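PDB 2QDD: mandelate racemase/muconate lactonizing enzyme from Roseovarius nubinhibens, which binds magnesium and, as a member of the mandelate racemase/muconate lactonizing enzyme family of the enolase superfamily, probably catalyses a metal-assisted reaction on an unidentified carboxylate substrate. Local coordinates for residues Trp218-Cys223 with Met241-Leu246; Glu262-Lys267 with Trp289-Glu294. All coordinates share one frame; numbering follows the deposited sequence.

Contact 1: Trp218-Cys223 with Met241-Leu246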
ATOM      1  N   TRP A 218     -25.021   5.865  13.432  1.00 26.54           N
ATOM      2  CA  TRP A 218     -23.776   6.603  13.677  1.00 27.05           C
ATOM      3  C   TRP A 218     -23.096   6.245  14.991  1.00 29.56           C
ATOM      4  O   TRP A 218     -23.745   6.159  16.034  1.00 32.11           O
ATOM      5  CB  TRP A 218     -24.055   8.102  13.704  1.00 31.33           C
ATOM      6  CG  TRP A 218     -24.131   8.776  12.368  1.00 34.87           C
ATOM      7  CD1 TRP A 218     -25.249   9.292  11.776  1.00 32.01           C
ATOM      8  CD2 TRP A 218     -23.042   9.056  11.480  1.00 33.34           C
ATOM      9  NE1 TRP A 218     -24.930   9.854  10.568  1.00 35.44           N
ATOM     10  CE2 TRP A 218     -23.582   9.731  10.362  1.00 33.36           C
ATOM     11  CE3 TRP A 218     -21.666   8.796  11.516  1.00 28.29           C
ATOM     12  CZ2 TRP A 218     -22.794  10.155   9.295  1.00 31.05           C
ATOM     13  CZ3 TRP A 218     -20.882   9.210  10.446  1.00 29.30           C
ATOM     14  CH2 TRP A 218     -21.449   9.877   9.348  1.00 32.93           C
ATOM     15  N   ILE A 219     -21.783   6.040  14.927  1.00 30.80           N
ATOM     16  CA  ILE A 219     -20.952   5.927  16.120  1.00 26.75           C
ATOM     17  C   ILE A 219     -19.969   7.082  16.132  1.00 28.43           C
ATOM     18  O   ILE A 219     -19.162   7.233  15.208  1.00 28.88           O
ATOM     19  CB  ILE A 219     -20.171   4.583  16.169  1.00 26.20           C
ATOM     20  CG1 ILE A 219     -21.113   3.382  16.011  1.00 24.80           C
ATOM     21  CG2 ILE A 219     -19.340   4.480  17.455  1.00 26.82           C
ATOM     22  CD1 ILE A 219     -22.261   3.304  17.027  1.00 27.07           C
ATOM     23  N   GLU A 220     -20.048   7.901  17.174  1.00 29.09           N
ATOM     24  CA  GLU A 220     -19.197   9.075  17.280  1.00 37.01           C
ATOM     25  C   GLU A 220     -17.963   8.753  18.108  1.00 33.59           C
ATOM     26  O   GLU A 220     -18.076   8.315  19.260  1.00 30.60           O
ATOM     27  CB  GLU A 220     -19.966  10.259  17.868  1.00 35.18           C
ATOM     28  CG  GLU A 220     -19.237  11.594  17.764  1.00 50.52           C
ATOM     29  CD  GLU A 220     -19.885  12.691  18.603  1.00 57.16           C
ATOM     30  OE1 GLU A 220     -21.136  12.723  18.693  1.00 69.76           O
ATOM     31  OE2 GLU A 220     -19.141  13.526  19.167  1.00 69.02           O
ATOM     32  N   GLN A 221     -16.802   8.957  17.480  1.00 32.97           N
ATOM     33  CA  GLN A 221     -15.473   8.895  18.102  1.00 33.56           C
ATOM     34  C   GLN A 221     -15.308   7.814  19.184  1.00 33.69           C
ATOM     35  O   GLN A 221     -15.259   8.124  20.380  1.00 34.04           O
ATOM     36  CB  GLN A 221     -15.034  10.290  18.580  1.00 35.75           C
ATOM     37  CG  GLN A 221     -13.584  10.385  19.063  1.00 35.29           C
ATOM     38  CD  GLN A 221     -12.599  10.759  17.992  1.00 32.33           C
ATOM     39  OE1 GLN A 221     -12.823  11.684  17.221  1.00 37.51           O
ATOM     40  NE2 GLN A 221     -11.471  10.057  17.959  1.00 40.08           N
ATOM     41  N   PRO A 222     -15.250   6.533  18.767  1.00 35.15           N
ATOM     42  CA  PRO A 222     -15.237   5.463  19.764  1.00 34.98           C
ATOM     43  C   PRO A 222     -13.938   5.415  20.583  1.00 35.36           C
ATOM     44  O   PRO A 222     -13.968   5.051  21.759  1.00 35.39           O
ATOM     45  CB  PRO A 222     -15.432   4.190  18.927  1.00 33.66           C
ATOM     46  CG  PRO A 222     -14.953   4.540  17.565  1.00 35.49           C
ATOM     47  CD  PRO A 222     -15.193   6.013  17.384  1.00 37.83           C
ATOM     48  N   CYS A 223     -12.826   5.815  19.969  1.00 33.90           N
ATOM     49  CA  CYS A 223     -11.502   5.684  20.567  1.00 34.72           C
ATOM     50  C   CYS A 223     -10.762   7.026  20.598  1.00 34.73           C
ATOM     51  O   CYS A 223     -11.250   8.023  20.075  1.00 36.58           O
ATOM     52  CB  CYS A 223     -10.691   4.633  19.806  1.00 32.42           C
ATOM     53  SG  CYS A 223     -11.453   2.983  19.752  1.00 38.23           S
ATOM     54  N   MET A 241     -18.268   8.666  12.929  1.00 27.55           N
ATOM     55  CA  MET A 241     -18.159  10.119  13.016  1.00 26.75           C
ATOM     56  C   MET A 241     -16.945  10.457  13.881  1.00 28.07           C
ATOM     57  O   MET A 241     -16.849  10.005  15.023  1.00 31.42           O
ATOM     58  CB  MET A 241     -19.442  10.680  13.642  1.00 27.10           C
ATOM     59  CG  MET A 241     -19.418  12.151  14.056  1.00 27.12           C
ATOM     60  SD  MET A 241     -19.967  13.324  12.814  1.00 30.24           S
ATOM     61  CE  MET A 241     -21.368  12.505  12.036  1.00 31.40           C
ATOM     62  N   LEU A 242     -16.016  11.235  13.333  1.00 25.14           N
ATOM     63  CA  LEU A 242     -14.866  11.699  14.112  1.00 24.31           C
ATOM     64  C   LEU A 242     -15.068  13.114  14.626  1.00 27.17           C
ATOM     65  O   LEU A 242     -15.860  13.866  14.065  1.00 25.56           O
ATOM     66  CB  LEU A 242     -13.583  11.616  13.292  1.00 21.72           C
ATOM     67  CG  LEU A 242     -13.133  10.220  12.861  1.00 27.04           C
ATOM     68  CD1 LEU A 242     -11.856  10.345  12.074  1.00 21.73           C
ATOM     69  CD2 LEU A 242     -12.945   9.283  14.042  1.00 25.71           C
ATOM     70  N   ASP A 243     -14.350  13.464  15.696  1.00 25.37           N
ATOM     71  CA  ASP A 243     -14.552  14.729  16.412  1.00 25.57           C
ATOM     72  C   ASP A 243     -13.255  15.178  17.092  1.00 24.05           C
ATOM     73  O   ASP A 243     -12.497  15.963  16.526  1.00 23.54           O
ATOM     74  CB  ASP A 243     -15.715  14.599  17.416  1.00 34.74           C
ATOM     75  CG  ASP A 243     -16.064  15.922  18.125  1.00 38.99           C
ATOM     76  OD1 ASP A 243     -15.604  17.006  17.698  1.00 43.87           O
ATOM     77  OD2 ASP A 243     -16.817  15.872  19.121  1.00 46.13           O
ATOM     78  N   GLU A 244     -12.993  14.664  18.289  1.00 26.09           N
ATOM     79  CA  GLU A 244     -11.989  15.248  19.187  1.00 28.37           C
ATOM     80  C   GLU A 244     -10.535  15.050  18.753  1.00 31.23           C
ATOM     81  O   GLU A 244      -9.663  15.799  19.187  1.00 35.59           O
ATOM     82  CB  GLU A 244     -12.187  14.740  20.617  1.00 28.51           C
ATOM     83  CG  GLU A 244     -13.471  15.245  21.282  1.00 29.26           C
ATOM     84  CD  GLU A 244     -14.645  14.287  21.116  1.00 38.36           C
ATOM     85  OE1 GLU A 244     -14.539  13.337  20.314  1.00 39.26           O
ATOM     86  OE2 GLU A 244     -15.680  14.482  21.789  1.00 47.72           O
ATOM     87  N   CYS A 245     -10.277  14.054  17.903  1.00 26.93           N
ATOM     88  CA  CYS A 245      -8.919  13.785  17.419  1.00 31.47           C
ATOM     89  C   CYS A 245      -8.474  14.716  16.292  1.00 28.69           C
ATOM     90  O   CYS A 245      -7.322  14.667  15.863  1.00 37.89           O
ATOM     91  CB  CYS A 245      -8.742  12.312  17.016  1.00 30.63           C
ATOM     92  SG  CYS A 245      -9.854  11.710  15.710  1.00 37.82           S
ATOM     93  N   LEU A 246      -9.385  15.565  15.821  1.00 25.92           N
ATOM     94  CA  LEU A 246      -9.144  16.384  14.638  1.00 31.85           C
ATOM     95  C   LEU A 246      -8.809  17.831  15.003  1.00 32.53           C
ATOM     96  O   LEU A 246      -9.692  18.675  15.127  1.00 39.95           O
ATOM     97  CB  LEU A 246     -10.363  16.345  13.716  1.00 34.58           C
ATOM     98  CG  LEU A 246     -10.877  14.999  13.213  1.00 34.16           C
ATOM     99  CD1 LEU A 246     -12.323  15.170  12.819  1.00 36.05           C
ATOM    100  CD2 LEU A 246     -10.048  14.491  12.042  1.00 33.45           C
TER
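Strands 218-220 and 240-242 are parallel neighbours in the beta/alpha barrel of an enolase-superfamily enzyme, joined by helix 226-233 as a beta-alpha-beta unit, and their C-terminal ends carry three of the four Mg(2+) ligands. Two main-chain hydrogen bonds flank Met241: its N donates almost straight to Ile219 O (2.8 Å), and its O, approached nearly along the C=O axis, takes Gln221 N at 2.7 Å.

Past the strands, the amide of Gln221 does the joining. CG lies anti to the backbone N and the chain bends at chi2 (91°), which lays the amide across the start of the turn Asp243-Leu246. Gln221 OE1 accepts Asp243 N in the carbonyl plane at 2.8 Å. Gln221 NE2 spends both hydrogens within its own plane, one on Cys223 O, the other on Cys245 SG at 3.2 Å, so the flip of the amide is settled and the two loops are tied together.

The acidic groups approach without bonding. Glu220, extended from CB outward, brings OE2 to 3.3 Å from Asp243 OD2, two acceptors whose carboxylate planes are turned 55° apart. Such a pair is consistent with a metal site lacking its ion here; Asp196, the remaining ligand, adds another like charge. The repulsion is probably offset by salt bridges from Glu220 to Lys265 and from Asp243 to Arg270 and Lys267, while Glu244 OE2 is hydrogen-bonded to Tyr59.

On the same face as Glu220, Met241 CB packs at 3.6 Å against Trp218 CE3. The thioether then bends at chi2 and chi3, folding the methyl back over the indole, where Met241 CE sits 3.5 Å from the centroid of the Trp218 six-membered ring in a CH-pi contact, 5° off its normal.

Contact 2: Glu262-Lys267 with Trp289-Glu294; sequences EGVKIK and WQMHIE
Strands 263-266 and 290-293 run parallel, their axes 4.7 Å apart and 18° from alignment, with Gly263 beside Gln290 and each following residue in step as far as Ile266 beside Ile293. The hydrogen bonds are uneven: Val264 N to Gln290 O is weak, whereas Ile266 N meets His292 O at 2.8 Å, nearly along the C=O axis. Glu294 N to Ile266 O carries the pairing one residue beyond the second strand.

Val264, Ile266, Met291 and Ile293 share one face, toward helix 274-287. Val264 CG1 sits over the six-membered ring of Trp289, 3.8 Å from its centroid, and Phe283 meets this indole edge-to-face. Farther along, Ile266 reaches out through CD1, which touches Met291 SD at 3.5 Å and packs against Ile293 CD1.

Lys265 and His292 lie on the other face, where Lys265 CG packs on His292 CB; the imidazole is held through ND1 by Ala320 O. Lys265, extended, forms a long, weak salt bridge from NZ to Glu294 OE2 (3.5 Å). Lys267 runs alongside Glu294, its NZ beyond salt-bridge range at 4.0 Å from Glu294 OE2. One water links Lys267 NZ to Glu294 OE2; a second joins Glu294 OE1 to Lys265 NZ, weakly on the lysine side. Glu220 holds Lys265 NZ more strongly, and Lys267 NZ is hydrogen-bonded to Tyr59 OH. In the barrel, strand 263-266 follows those that carry the metal ligands, and a lysine at its C-terminal end, probably Lys267, is as in the muconate lactonizing relatives.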
ATOM      1  N   GLU A 262     -17.005   8.586   7.790  1.00 23.15           N
ATOM      2  CA  GLU A 262     -17.972   9.054   6.799  1.00 21.85           C
ATOM      3  C   GLU A 262     -18.538  10.423   7.201  1.00 21.79           C
ATOM      4  O   GLU A 262     -19.344  11.027   6.482  1.00 21.04           O
ATOM      5  CB  GLU A 262     -19.110   8.037   6.666  1.00 19.73           C
ATOM      6  CG  GLU A 262     -18.743   6.758   5.917  1.00 26.29           C
ATOM      7  CD  GLU A 262     -18.119   5.694   6.808  1.00 29.10           C
ATOM      8  OE1 GLU A 262     -18.249   5.767   8.050  1.00 33.79           O
ATOM      9  OE2 GLU A 262     -17.490   4.773   6.259  1.00 40.76           O
ATOM     10  N   GLY A 263     -18.116  10.892   8.368  1.00 25.83           N
ATOM     11  CA  GLY A 263     -18.542  12.176   8.885  1.00 23.12           C
ATOM     12  C   GLY A 263     -17.566  12.723   9.899  1.00 26.65           C
ATOM     13  O   GLY A 263     -16.842  11.958  10.555  1.00 22.18           O
ATOM     14  N   VAL A 264     -17.538  14.049  10.015  1.00 23.08           N
ATOM     15  CA  VAL A 264     -16.833  14.739  11.101  1.00 23.49           C
ATOM     16  C   VAL A 264     -17.728  15.766  11.816  1.00 25.51           C
ATOM     17  O   VAL A 264     -18.664  16.298  11.223  1.00 18.47           O
ATOM     18  CB  VAL A 264     -15.499  15.417  10.635  1.00 22.00           C
ATOM     19  CG1 VAL A 264     -14.575  14.416   9.927  1.00 24.60           C
ATOM     20  CG2 VAL A 264     -15.764  16.637   9.741  1.00 19.44           C
ATOM     21  N   LYS A 265     -17.442  16.018  13.092  1.00 22.37           N
ATOM     22  CA  LYS A 265     -17.885  17.238  13.770  1.00 24.73           C
ATOM     23  C   LYS A 265     -16.877  18.348  13.554  1.00 23.14           C
ATOM     24  O   LYS A 265     -15.668  18.117  13.628  1.00 28.47           O
ATOM     25  CB  LYS A 265     -18.043  17.007  15.273  1.00 23.25           C
ATOM     26  CG  LYS A 265     -19.197  16.109  15.650  1.00 28.78           C
ATOM     27  CD  LYS A 265     -19.589  16.323  17.093  1.00 39.01           C
ATOM     28  CE  LYS A 265     -21.006  15.862  17.345  1.00 43.09           C
ATOM     29  NZ  LYS A 265     -21.293  15.694  18.797  1.00 50.61           N
ATOM     30  N   ILE A 266     -17.374  19.551  13.281  1.00 21.99           N
ATOM     31  CA  ILE A 266     -16.517  20.734  13.219  1.00 27.71           C
ATOM     32  C   ILE A 266     -16.853  21.700  14.353  1.00 33.62           C
ATOM     33  O   ILE A 266     -18.010  22.101  14.525  1.00 30.29           O
ATOM     34  CB  ILE A 266     -16.604  21.467  11.858  1.00 27.79           C
ATOM     35  CG1 ILE A 266     -16.526  20.466  10.700  1.00 24.99           C
ATOM     36  CG2 ILE A 266     -15.485  22.507  11.738  1.00 22.07           C
ATOM     37  CD1 ILE A 266     -17.057  21.014   9.422  1.00 16.95           C
ATOM     38  N   LYS A 267     -15.831  22.044  15.135  1.00 28.83           N
ATOM     39  CA  LYS A 267     -15.986  22.920  16.286  1.00 26.59           C
ATOM     40  C   LYS A 267     -14.894  23.978  16.261  1.00 26.83           C
ATOM     41  O   LYS A 267     -13.722  23.641  16.406  1.00 31.54           O
ATOM     42  CB  LYS A 267     -15.922  22.116  17.591  1.00 26.81           C
ATOM     43  CG  LYS A 267     -17.042  21.104  17.741  1.00 24.95           C
ATOM     44  CD  LYS A 267     -17.046  20.480  19.098  1.00 26.44           C
ATOM     45  CE  LYS A 267     -17.826  19.188  19.060  1.00 30.76           C
ATOM     46  NZ  LYS A 267     -17.782  18.520  20.387  1.00 38.51           N
ATOM     47  N   TRP A 289     -18.478  14.109   3.057  1.00 25.11           N
ATOM     48  CA  TRP A 289     -18.695  13.935   4.490  1.00 23.95           C
ATOM     49  C   TRP A 289     -20.035  14.524   4.910  1.00 23.43           C
ATOM     50  O   TRP A 289     -20.515  15.487   4.315  1.00 24.42           O
ATOM     51  CB  TRP A 289     -17.571  14.593   5.296  1.00 21.29           C
ATOM     52  CG  TRP A 289     -16.297  13.792   5.381  1.00 27.05           C
ATOM     53  CD1 TRP A 289     -16.122  12.479   5.050  1.00 24.64           C
ATOM     54  CD2 TRP A 289     -15.021  14.261   5.846  1.00 15.37           C
ATOM     55  NE1 TRP A 289     -14.819  12.103   5.271  1.00 28.26           N
ATOM     56  CE2 TRP A 289     -14.122  13.176   5.764  1.00 25.51           C
ATOM     57  CE3 TRP A 289     -14.553  15.494   6.325  1.00 22.44           C
ATOM     58  CZ2 TRP A 289     -12.773  13.286   6.139  1.00 22.65           C
ATOM     59  CZ3 TRP A 289     -13.211  15.602   6.694  1.00 22.74           C
ATOM     60  CH2 TRP A 289     -12.343  14.502   6.602  1.00 21.51           C
ATOM     61  N   GLN A 290     -20.634  13.939   5.938  1.00 27.56           N
ATOM     62  CA  GLN A 290     -21.754  14.569   6.625  1.00 28.94           C
ATOM     63  C   GLN A 290     -21.285  15.105   7.971  1.00 28.62           C
ATOM     64  O   GLN A 290     -20.461  14.483   8.624  1.00 30.44           O
ATOM     65  CB  GLN A 290     -22.877  13.562   6.810  1.00 31.51           C
ATOM     66  CG  GLN A 290     -23.618  13.238   5.530  1.00 35.90           C
ATOM     67  CD  GLN A 290     -24.914  12.516   5.792  1.00 37.39           C
ATOM     68  OE1 GLN A 290     -24.950  11.527   6.524  1.00 40.57           O
ATOM     69  NE2 GLN A 290     -25.992  13.009   5.201  1.00 45.25           N
ATOM     70  N   MET A 291     -21.785  16.271   8.373  1.00 25.30           N
ATOM     71  CA  MET A 291     -21.082  17.101   9.355  1.00 25.65           C
ATOM     72  C   MET A 291     -22.009  17.695  10.414  1.00 28.00           C
ATOM     73  O   MET A 291     -23.043  18.255  10.075  1.00 27.42           O
ATOM     74  CB  MET A 291     -20.279  18.210   8.656  1.00 22.40           C
ATOM     75  CG  MET A 291     -19.105  17.712   7.806  1.00 22.57           C
ATOM     76  SD  MET A 291     -18.264  18.992   6.858  1.00 17.23           S
ATOM     77  CE  MET A 291     -19.288  19.142   5.403  1.00 11.18           C
ATOM     78  N   HIS A 292     -21.644  17.550  11.692  1.00 27.32           N
ATOM     79  CA  HIS A 292     -22.252  18.336  12.775  1.00 30.43           C
ATOM     80  C   HIS A 292     -21.413  19.588  12.980  1.00 29.06           C
ATOM     81  O   HIS A 292     -20.203  19.501  13.149  1.00 32.47           O
ATOM     82  CB  HIS A 292     -22.288  17.562  14.098  1.00 26.28           C
ATOM     83  CG  HIS A 292     -23.159  16.348  14.077  1.00 33.93           C
ATOM     84  ND1 HIS A 292     -24.521  16.400  14.277  1.00 38.68           N
ATOM     85  CD2 HIS A 292     -22.858  15.040  13.907  1.00 39.20           C
ATOM     86  CE1 HIS A 292     -25.023  15.181  14.216  1.00 30.84           C
ATOM     87  NE2 HIS A 292     -24.034  14.337  13.992  1.00 43.16           N
ATOM     88  N   ILE A 293     -22.049  20.752  12.946  1.00 29.69           N
ATOM     89  CA  ILE A 293     -21.332  22.012  13.126  1.00 29.70           C
ATOM     90  C   ILE A 293     -21.902  22.794  14.310  1.00 31.29           C
ATOM     91  O   ILE A 293     -23.045  23.257  14.281  1.00 34.31           O
ATOM     92  CB  ILE A 293     -21.284  22.863  11.829  1.00 24.71           C
ATOM     93  CG1 ILE A 293     -20.636  22.061  10.683  1.00 22.85           C
ATOM     94  CG2 ILE A 293     -20.551  24.169  12.083  1.00 26.02           C
ATOM     95  CD1 ILE A 293     -20.501  22.803   9.364  1.00 27.92           C
ATOM     96  N   GLU A 294     -21.076  22.920  15.342  1.00 32.25           N
ATOM     97  CA  GLU A 294     -21.462  23.396  16.669  1.00 29.16           C
ATOM     98  C   GLU A 294     -20.189  23.915  17.332  1.00 32.08           C
ATOM     99  O   GLU A 294     -19.118  23.806  16.754  1.00 36.81           O
ATOM    100  CB  GLU A 294     -22.047  22.246  17.486  1.00 33.42           C
ATOM    101  CG  GLU A 294     -21.119  21.041  17.641  1.00 33.69           C
ATOM    102  CD  GLU A 294     -21.868  19.783  18.020  1.00 41.00           C
ATOM    103  OE1 GLU A 294     -22.834  19.424  17.310  1.00 42.35           O
ATOM    104  OE2 GLU A 294     -21.497  19.154  19.036  1.00 53.54           O
TER
HETATM  105  O   HOH W   1     -24.132  17.111  17.937  1.00 48.37           O
HETATM  106  O   HOH W   2     -20.093  20.384  21.053  1.00 47.82           O

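Overall arrangement
Contact 1 comes first along the chain and contact 2 follows it without overlap; together they span four consecutive parallel strands of the barrel, 218-220, 240-242, 263-266 and 290-293. Their centres lie 10 Å apart. The seam between them is the neighbouring pair 240-242 and 263-266, where Leu242 O probably accepts a hydrogen bond from Lys265 N and Met241 SD packs on Val264 C. At the C-terminal strand ends, a salt bridge of 3.0 Å from Lys265 NZ to Glu220 OE1 directly connects contact 2 to contact 1. Contact 1 thus supplies metal-binding carboxylates and contact 2 the lysines beside them, two sectors of one probable active site.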